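Local coordinates for Lmo0305 protein (Listeria monocytogenes, PDB 3PJ0), which belongs to the beta-eliminating lyase family of the aminotransferase-like fold and carries covalently bound pyridoxal phosphate, consistent with a pyridoxal-phosphate enzyme, at residues Val49-Phe53 with Ile246-Asp250. Residue numbers count along the deposited sequence, not the author numbering.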
loop_
_atom_site.group_PDB
_atom_site.type_symbol
_atom_site.label_atom_id
_atom_site.label_comp_id
_atom_site.label_asym_id
_atom_site.label_seq_id
_atom_site.Cartn_x
_atom_site.Cartn_y
_atom_site.Cartn_z
ATOM N N VAL A 49 -16.537 -5.567 -1.828
ATOM C CA VAL A 49 -15.555 -6.165 -0.921
ATOM C C VAL A 49 -14.936 -5.116 0.023
ATOM O O VAL A 49 -14.822 -5.387 1.210
ATOM C CB VAL A 49 -14.470 -7.044 -1.614
ATOM C CG1 VAL A 49 -13.649 -6.262 -2.607
ATOM C CG2 VAL A 49 -13.533 -7.656 -0.556
ATOM N N ILE A 50 -14.604 -3.929 -0.492
ATOM C CA ILE A 50 -14.032 -2.878 0.340
ATOM C C ILE A 50 -15.110 -2.089 1.087
ATOM O O ILE A 50 -14.981 -1.824 2.287
ATOM C CB ILE A 50 -13.079 -1.932 -0.463
ATOM C CG1 ILE A 50 -12.350 -0.973 0.501
ATOM C CG2 ILE A 50 -13.834 -1.166 -1.563
ATOM C CD1 ILE A 50 -11.320 -0.070 -0.179
ATOM N N GLU A 51 -16.185 -1.729 0.404
ATOM C CA GLU A 51 -17.256 -0.935 1.026
ATOM C C GLU A 51 -17.931 -1.645 2.184
ATOM O O GLU A 51 -18.216 -1.013 3.212
ATOM C CB GLU A 51 -18.308 -0.533 -0.007
ATOM C CG GLU A 51 -17.755 0.362 -1.074
ATOM C CD GLU A 51 -18.808 0.837 -2.051
ATOM O OE1 GLU A 51 -19.969 1.018 -1.592
ATOM O OE2 GLU A 51 -18.453 1.056 -3.241
ATOM N N ASP A 52 -18.192 -2.946 2.037
ATOM C CA ASP A 52 -18.795 -3.710 3.114
ATOM C C ASP A 52 -17.874 -3.771 4.340
ATOM O O ASP A 52 -18.357 -3.693 5.460
ATOM C CB ASP A 52 -19.167 -5.117 2.676
ATOM C CG ASP A 52 -20.262 -5.131 1.593
ATOM O OD1 ASP A 52 -20.770 -4.076 1.220
ATOM O OD2 ASP A 52 -20.549 -6.212 1.080
ATOM N N PHE A 53 -16.560 -3.920 4.127
ATOM C CA PHE A 53 -15.641 -4.002 5.262
ATOM C C PHE A 53 -15.550 -2.656 5.963
ATOM O O PHE A 53 -15.558 -2.583 7.197
ATOM C CB PHE A 53 -14.253 -4.476 4.844
ATOM C CG PHE A 53 -13.332 -4.733 6.004
ATOM C CD1 PHE A 53 -13.570 -5.787 6.866
ATOM C CD2 PHE A 53 -12.235 -3.912 6.232
ATOM C CE1 PHE A 53 -12.718 -6.002 7.971
ATOM C CE2 PHE A 53 -11.390 -4.127 7.296
ATOM C CZ PHE A 53 -11.625 -5.190 8.164
ATOM N N ILE A 246 -7.863 -6.805 2.576
ATOM C CA ILE A 246 -9.228 -6.682 3.166
ATOM C C ILE A 246 -9.782 -8.049 3.570
ATOM O O ILE A 246 -10.228 -8.257 4.711
ATOM C CB ILE A 246 -10.235 -6.000 2.196
ATOM C CG1 ILE A 246 -9.828 -4.549 1.930
ATOM C CG2 ILE A 246 -11.683 -6.007 2.767
ATOM C CD1 ILE A 246 -10.456 -4.016 0.645
ATOM N N LEU A 247 -9.726 -9.002 2.646
ATOM C CA LEU A 247 -10.210 -10.364 2.965
ATOM C C LEU A 247 -9.496 -11.003 4.168
ATOM O O LEU A 247 -10.159 -11.637 5.021
ATOM C CB LEU A 247 -10.176 -11.273 1.750
ATOM C CG LEU A 247 -11.109 -10.837 0.598
ATOM C CD1 LEU A 247 -10.795 -11.644 -0.659
ATOM C CD2 LEU A 247 -12.650 -10.860 0.954
ATOM N N SER A 248 -8.158 -10.911 4.197
ATOM C CA SER A 248 -7.385 -11.442 5.310
ATOM C C SER A 248 -7.670 -10.674 6.604
ATOM O O SER A 248 -7.747 -11.300 7.671
ATOM C CB SER A 248 -5.880 -11.483 5.011
ATOM O OG SER A 248 -5.423 -10.235 4.553
ATOM N N ALA A 249 -7.836 -9.349 6.519
ATOM C CA ALA A 249 -8.167 -8.540 7.724
ATOM C C ALA A 249 -9.491 -8.986 8.302
ATOM O O ALA A 249 -9.592 -9.262 9.480
ATOM C CB ALA A 249 -8.225 -7.021 7.403
ATOM N N ASP A 250 -10.478 -9.147 7.452
ATOM C CA ASP A 250 -11.824 -9.583 7.914
ATOM C C ASP A 250 -11.794 -11.020 8.471
ATOM O O ASP A 250 -12.364 -11.302 9.529
ATOM C CB ASP A 250 -12.821 -9.434 6.781
ATOM C CG ASP A 250 -14.256 -9.304 7.272
ATOM O OD1 ASP A 250 -14.484 -8.987 8.464
ATOM O OD2 ASP A 250 -15.161 -9.531 6.446
#
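Ile246 pushes its branched side chain into the hollow formed by Val49, Ile50 and Phe53, one turn of the opposing helix. Its CD1 lies 3.5 Å from Ile50 CB, while its CG2 lies 3.6 Å from Phe53 CB, 3.6 Å from the carbonyl O of Val49 and 4.1 Å from Val49 CG2. Here the side chain settles between residues spaced i, i+1 and i+4 on the facing helix. The segments run in roughly the same direction, their axes 10.5 Å apart at closest approach and inclined by 33°, a separation wide enough for whole side chains to fill the gap.

Phe53 reaches back across it: CZ sits 3.9 Å from Ala249 CB, whose small methyl leaves room for the ring. At the other flank, Val49 CG2 meets Leu247 CD2 at 3.7 Å, and Leu247 also packs on Val25 of the second subunit. Ile50 and Ile246 also both touch Phe68 of strand 65-69, outermost in the mixed sheet within this chain, so the contact joins helices 48-61 and 243-256 over that strand.

Asp250 OD1 approaches the edge of the Phe53 ring, 3.5 Å from CE1, and its charge is met by a salt bridge to Lys56. With no hydrogen bond between the two segments, their association rests on apolar packing and shape, with the carboxylate's charge balanced by Lys56, about one turn after Phe53 on helix 48-61.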